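Local coordinates for protein phosphotransferase system, HPr-related proteins (Thermoanaerobacter tengcongensis, PDB 3LFG) that probably serves as the general, sugar-nonspecific phosphocarrier of the phosphoenolpyruvate-dependent sugar phosphotransferase system, relaying phosphoryl groups for sugar uptake across the cell membrane, at residues V4-K9 / A76-I81; I33-D38 / N59-S64. All blocks are in the same frame, centred on the assembly; numbering follows the deposited sequence.

Contact 1 (V4-K9 / A76-I81); sequences VTIEIK and ALVDLI
Val78 is the first residue of 76-81 to meet the 4-9 segment, and it does so with both methyl groups. Its CG2 meets CG2 of Val4 at 3.8 Å, the two valines crossing at a slant, while CG1 faces the end of Ile6 with a looser separation of 4.2 Å from CD1. With chi1 at 167°, Val78 places CG1 opposite its own backbone N, and the two branches are thereby shared between successive inward-facing residues of the strand. Ile81, a turn further on, carries the larger part of the contact. Its CG2 meets CD1 of Ile6 tip to tip, 3.5 Å apart, and the same methyl rests 3.7 Å from the backbone O of Glu7. The other branch of Ile81 ends in CD1, which lies 3.7 Å from CD1 of Ile8 as those two side chains pass at a slant. Ile6 has CG1 trans to the backbone N (chi1 -172°) and chi2 also extended, a straight side chain that carries CD1 out to the helix. The one polar link is indirect: a water accepts from Lys9 N and donates to Ile81 O, 2.9 Å from each, tying the helix backbone to the backbone at Lys9. The segments of strand 4-7 and helix 76-81 run nearly parallel, 14° apart, with their axes 9.9 Å from each other at closest, a spacing filled by branched aliphatic side chains. Edge strand 2-7 bonds through its backbone to strand 60-66. Helix 70-82 packs on the helix-covered face of this sheet, as in the open-faced beta-sandwich of HPr proteins: Ile74 continues the packing on Val4, and Leu77 touches Leu63 of strand 60-66 and Phe22 and Thr25 of helix 16-26.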
loop_
_atom_site.group_PDB
_atom_site.type_symbol
_atom_site.label_atom_id
_atom_site.label_comp_id
_atom_site.label_asym_id
_atom_site.label_seq_id
_atom_site.Cartn_x
_atom_site.Cartn_y
_atom_site.Cartn_z
ATOM N N VAL A 4 -2.174 9.879 -0.920
ATOM C CA VAL A 4 -1.086 10.236 -0.031
ATOM C C VAL A 4 0.200 9.664 -0.602
ATOM O O VAL A 4 0.176 8.647 -1.285
ATOM C CB VAL A 4 -1.269 9.660 1.392
ATOM C CG1 VAL A 4 -2.549 10.192 2.039
ATOM C CG2 VAL A 4 -1.230 8.131 1.383
ATOM N N THR A 5 1.316 10.325 -0.315
ATOM C CA THR A 5 2.632 9.840 -0.716
ATOM C C THR A 5 3.353 9.442 0.552
ATOM O O THR A 5 3.302 10.162 1.557
ATOM C CB THR A 5 3.421 10.942 -1.441
ATOM O OG1 THR A 5 2.740 11.292 -2.654
ATOM C CG2 THR A 5 4.812 10.469 -1.778
ATOM N N ILE A 6 4.011 8.286 0.528
ATOM C CA ILE A 6 4.573 7.751 1.758
ATOM C C ILE A 6 5.742 6.838 1.471
ATOM O O ILE A 6 5.733 6.096 0.483
ATOM C CB ILE A 6 3.487 7.003 2.589
ATOM C CG1 ILE A 6 4.034 6.607 3.963
ATOM C CG2 ILE A 6 2.940 5.800 1.819
ATOM C CD1 ILE A 6 2.965 6.095 4.906
ATOM N N GLU A 7 6.754 6.929 2.330
ATOM C CA GLU A 7 7.931 6.071 2.245
ATOM C C GLU A 7 7.650 4.736 2.922
ATOM O O GLU A 7 7.086 4.686 4.022
ATOM C CB GLU A 7 9.122 6.761 2.924
ATOM C CG GLU A 7 10.413 5.987 2.791
ATOM C CD GLU A 7 11.600 6.688 3.443
ATOM O OE1 GLU A 7 11.512 7.897 3.748
ATOM O OE2 GLU A 7 12.621 6.010 3.665
ATOM N N ILE A 8 8.018 3.650 2.245
ATOM C CA ILE A 8 7.940 2.315 2.827
ATOM C C ILE A 8 9.248 2.040 3.547
ATOM O O ILE A 8 10.298 1.965 2.919
ATOM C CB ILE A 8 7.678 1.252 1.724
ATOM C CG1 ILE A 8 6.468 1.666 0.866
ATOM C CG2 ILE A 8 7.485 -0.106 2.338
ATOM C CD1 ILE A 8 5.187 1.876 1.650
ATOM N N LYS A 9 9.200 1.916 4.871
ATOM C CA LYS A 9 10.428 1.961 5.665
ATOM C C LYS A 9 10.858 0.639 6.290
ATOM O O LYS A 9 11.928 0.562 6.919
ATOM C CB LYS A 9 10.305 3.017 6.768
ATOM C CG LYS A 9 10.096 4.420 6.260
ATOM C CD LYS A 9 10.097 5.413 7.429
ATOM C CE LYS A 9 9.818 6.828 6.957
ATOM N NZ LYS A 9 10.058 7.821 8.060
ATOM N N ALA A 76 -6.004 3.346 6.950
ATOM C CA ALA A 76 -5.600 2.001 7.366
ATOM C C ALA A 76 -4.247 1.621 6.783
ATOM O O ALA A 76 -3.403 1.058 7.476
ATOM C CB ALA A 76 -6.629 0.978 6.961
ATOM N N LEU A 77 -4.055 1.890 5.497
ATOM C CA LEU A 77 -2.791 1.525 4.870
ATOM C C LEU A 77 -1.635 2.374 5.393
ATOM O O LEU A 77 -0.535 1.852 5.641
ATOM C CB LEU A 77 -2.880 1.587 3.344
ATOM C CG LEU A 77 -3.853 0.567 2.752
ATOM C CD1 LEU A 77 -4.175 0.885 1.295
ATOM C CD2 LEU A 77 -3.314 -0.861 2.905
ATOM N N VAL A 78 -1.885 3.669 5.580
ATOM C CA VAL A 78 -0.886 4.550 6.190
ATOM C C VAL A 78 -0.508 4.065 7.577
ATOM O O VAL A 78 0.683 3.941 7.883
ATOM C CB VAL A 78 -1.365 6.012 6.239
ATOM C CG1 VAL A 78 -0.482 6.850 7.145
ATOM C CG2 VAL A 78 -1.383 6.594 4.844
ATOM N N ASP A 79 -1.505 3.751 8.401
ATOM C CA ASP A 79 -1.210 3.297 9.754
ATOM C C ASP A 79 -0.397 2.011 9.726
ATOM O O ASP A 79 0.525 1.834 10.513
ATOM C CB ASP A 79 -2.494 3.075 10.551
ATOM C CG ASP A 79 -3.132 4.370 10.997
ATOM O OD1 ASP A 79 -2.462 5.424 10.940
ATOM O OD2 ASP A 79 -4.310 4.321 11.410
ATOM N N LEU A 80 -0.753 1.097 8.828
ATOM C CA LEU A 80 -0.029 -0.161 8.752
ATOM C C LEU A 80 1.435 0.092 8.385
ATOM O O LEU A 80 2.351 -0.447 9.012
ATOM C CB LEU A 80 -0.715 -1.070 7.721
ATOM C CG LEU A 80 -0.027 -2.413 7.548
ATOM C CD1 LEU A 80 -0.087 -3.218 8.852
ATOM C CD2 LEU A 80 -0.658 -3.198 6.383
ATOM N N ILE A 81 1.646 0.932 7.378
ATOM C CA ILE A 81 2.982 1.270 6.891
ATOM C C ILE A 81 3.796 2.001 7.966
ATOM O O ILE A 81 4.997 1.738 8.153
ATOM C CB ILE A 81 2.860 2.139 5.605
ATOM C CG1 ILE A 81 2.394 1.284 4.427
ATOM C CG2 ILE A 81 4.192 2.815 5.268
ATOM C CD1 ILE A 81 1.899 2.097 3.244
HETATM O O HOH W 1 6.902 0.701 6.245
#

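Contact 2 (I33-D38 / N59-S64); sequences IWVEKD and NVVKLS
The indole of Trp34 has the hydroxyl of Ser64 beside it, with OG approaching obliquely to 3.5 Å from CE3, and Lys41 of the adjoining strand makes a cation-pi contact with the ring. Beneath these side chains the backbones form an antiparallel hydrogen-bonded pair: Trp34 N gives a bond of 2.8 Å to Ser64 O, and Ser64 N returns one to Trp34 O. Glu36 and Lys62 form the next such pair, more bent in the bond from Glu36 N to Lys62 O (145°). Their side chains lie on the same face of the sheet as Trp34, yet Glu36 OE1 and Lys62 NZ remain 4.2 Å apart, close enough that the opposite charges may attract, though beyond salt-bridge distance. On the other face, Val35 and Leu63 are a non-hydrogen-bonded pair whose side chains lie alongside each other, CG2 to CD2 3.8 Å, while Val35 CG1 comes as close to Val61 CB. Phe22 of helix 16-26 packs on both Val35 and Leu63. Lys37 bends at chi3 (65°), its CG passing 3.7 Å from Val60 O and its NZ bonding to Gly54 O. Replacing Lys37 by an alanine is likely to leave the Gly54 carbonyl without its ammonium partner and to strip the aliphatic cover from Val60 O. Strands 32-37 and 60-66 are the two inner strands of the four-stranded antiparallel sheet, order 1-4-2-3, the open-faced beta-sandwich of HPr proteins, with one face under the helices.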
loop_
_atom_site.group_PDB
_atom_site.type_symbol
_atom_site.label_atom_id
_atom_site.label_comp_id
_atom_site.label_asym_id
_atom_site.label_seq_id
_atom_site.Cartn_x
_atom_site.Cartn_y
_atom_site.Cartn_z
ATOM N N ILE A 33 -8.401 0.796 -4.840
ATOM C CA ILE A 33 -7.167 1.310 -4.245
ATOM C C ILE A 33 -5.988 1.024 -5.162
ATOM O O ILE A 33 -5.865 -0.080 -5.698
ATOM C CB ILE A 33 -6.918 0.673 -2.874
ATOM C CG1 ILE A 33 -8.172 0.801 -2.004
ATOM C CG2 ILE A 33 -5.756 1.353 -2.147
ATOM C CD1 ILE A 33 -8.061 0.054 -0.665
ATOM N N TRP A 34 -5.117 2.015 -5.335
ATOM C CA TRP A 34 -3.958 1.879 -6.207
ATOM C C TRP A 34 -2.677 2.254 -5.484
ATOM O O TRP A 34 -2.680 3.071 -4.558
ATOM C CB TRP A 34 -4.072 2.775 -7.443
ATOM C CG TRP A 34 -5.244 2.501 -8.337
ATOM C CD1 TRP A 34 -5.279 1.665 -9.424
ATOM C CD2 TRP A 34 -6.541 3.100 -8.250
ATOM N NE1 TRP A 34 -6.528 1.699 -10.002
ATOM C CE2 TRP A 34 -7.321 2.568 -9.297
ATOM C CE3 TRP A 34 -7.125 4.018 -7.373
ATOM C CZ2 TRP A 34 -8.656 2.932 -9.497
ATOM C CZ3 TRP A 34 -8.454 4.381 -7.571
ATOM C CH2 TRP A 34 -9.201 3.838 -8.627
ATOM N N VAL A 35 -1.584 1.641 -5.924
ATOM C CA VAL A 35 -0.247 2.024 -5.501
ATOM C C VAL A 35 0.521 2.390 -6.748
ATOM O O VAL A 35 0.449 1.679 -7.753
ATOM C CB VAL A 35 0.506 0.859 -4.817
ATOM C CG1 VAL A 35 1.834 1.347 -4.248
ATOM C CG2 VAL A 35 -0.337 0.238 -3.724
ATOM N N GLU A 36 1.257 3.491 -6.694
ATOM C CA GLU A 36 2.019 3.945 -7.852
ATOM C C GLU A 36 3.464 4.220 -7.486
ATOM O O GLU A 36 3.753 4.782 -6.432
ATOM C CB GLU A 36 1.386 5.209 -8.447
ATOM C CG GLU A 36 2.095 5.720 -9.689
ATOM C CD GLU A 36 1.422 6.939 -10.291
ATOM O OE1 GLU A 36 0.203 7.119 -10.083
ATOM O OE2 GLU A 36 2.120 7.716 -10.979
ATOM N N LYS A 37 4.366 3.807 -8.369
ATOM C CA LYS A 37 5.780 4.120 -8.259
ATOM C C LYS A 37 6.363 4.198 -9.667
ATOM O O LYS A 37 6.077 3.342 -10.505
ATOM C CB LYS A 37 6.522 3.047 -7.460
ATOM C CG LYS A 37 7.895 3.500 -6.987
ATOM C CD LYS A 37 8.708 2.358 -6.409
ATOM C CE LYS A 37 9.017 1.335 -7.484
ATOM N NZ LYS A 37 10.346 0.706 -7.283
ATOM N N ASP A 38 7.172 5.226 -9.912
ATOM C CA ASP A 38 7.893 5.373 -11.177
ATOM C C ASP A 38 7.016 5.178 -12.412
ATOM O O ASP A 38 7.345 4.380 -13.292
ATOM C CB ASP A 38 9.075 4.403 -11.237
ATOM C CG ASP A 38 10.108 4.670 -10.161
ATOM O OD1 ASP A 38 10.249 5.837 -9.734
ATOM O OD2 ASP A 38 10.781 3.709 -9.741
ATOM N N ASN A 59 11.754 3.173 -0.608
ATOM C CA ASN A 59 11.032 3.651 -1.773
ATOM C C ASN A 59 9.813 4.456 -1.352
ATOM O O ASN A 59 9.163 4.146 -0.356
ATOM C CB ASN A 59 10.552 2.483 -2.619
ATOM C CG ASN A 59 11.655 1.845 -3.423
ATOM O OD1 ASN A 59 12.823 2.240 -3.361
ATOM N ND2 ASN A 59 11.291 0.837 -4.185
ATOM N N VAL A 60 9.510 5.494 -2.122
ATOM C CA VAL A 60 8.337 6.317 -1.891
ATOM C C VAL A 60 7.257 5.932 -2.894
ATOM O O VAL A 60 7.519 5.842 -4.094
ATOM C CB VAL A 60 8.690 7.805 -2.062
ATOM C CG1 VAL A 60 7.440 8.669 -2.001
ATOM C CG2 VAL A 60 9.685 8.228 -0.993
ATOM N N VAL A 61 6.046 5.675 -2.408
ATOM C CA VAL A 61 4.932 5.354 -3.290
ATOM C C VAL A 61 3.773 6.304 -3.079
ATOM O O VAL A 61 3.662 6.957 -2.040
ATOM C CB VAL A 61 4.402 3.912 -3.098
ATOM C CG1 VAL A 61 5.488 2.889 -3.397
ATOM C CG2 VAL A 61 3.842 3.715 -1.684
ATOM N N LYS A 62 2.903 6.365 -4.079
ATOM C CA LYS A 62 1.685 7.142 -3.967
ATOM C C LYS A 62 0.528 6.165 -3.831
ATOM O O LYS A 62 0.326 5.310 -4.698
ATOM C CB LYS A 62 1.511 8.044 -5.199
ATOM C CG LYS A 62 0.186 8.817 -5.245
ATOM C CD LYS A 62 0.098 9.658 -6.511
ATOM C CE LYS A 62 -1.336 10.084 -6.797
ATOM N NZ LYS A 62 -1.510 10.485 -8.221
ATOM N N LEU A 63 -0.213 6.282 -2.733
ATOM C CA LEU A 63 -1.411 5.495 -2.517
ATOM C C LEU A 63 -2.604 6.343 -2.879
ATOM O O LEU A 63 -2.640 7.534 -2.583
ATOM C CB LEU A 63 -1.557 5.110 -1.054
ATOM C CG LEU A 63 -0.414 4.351 -0.399
ATOM C CD1 LEU A 63 -0.758 4.143 1.083
ATOM C CD2 LEU A 63 -0.196 3.045 -1.133
ATOM N N SER A 64 -3.596 5.731 -3.509
ATOM C CA SER A 64 -4.814 6.471 -3.787
ATOM C C SER A 64 -6.003 5.534 -3.673
ATOM O O SER A 64 -5.884 4.337 -3.937
ATOM C CB SER A 64 -4.735 7.111 -5.168
ATOM O OG SER A 64 -4.627 6.136 -6.180
#

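Both contacts involve the same sheet, whose strands 2-7 and 60-66 are neighbours: Val4 O lies 2.8 Å from Leu63 N, and Ile8 N 2.9 Å from Asn59 O, both probable hydrogen bonds. Contact 1 joins an edge strand to a helix through aliphatic side chains, with a single water as its polar bridge. Contact 2 instead pairs two central strands through direct backbone bonds, and divides an apolar, helix-covered face from a mixed one bearing Trp34, Ser64 and the charged pair Glu36 and Lys62. Each is partly buried, but contact 2 has more buried residues. In sequence, 33-38 and 59-64 are nested within the span closed by 4-9 and 76-81.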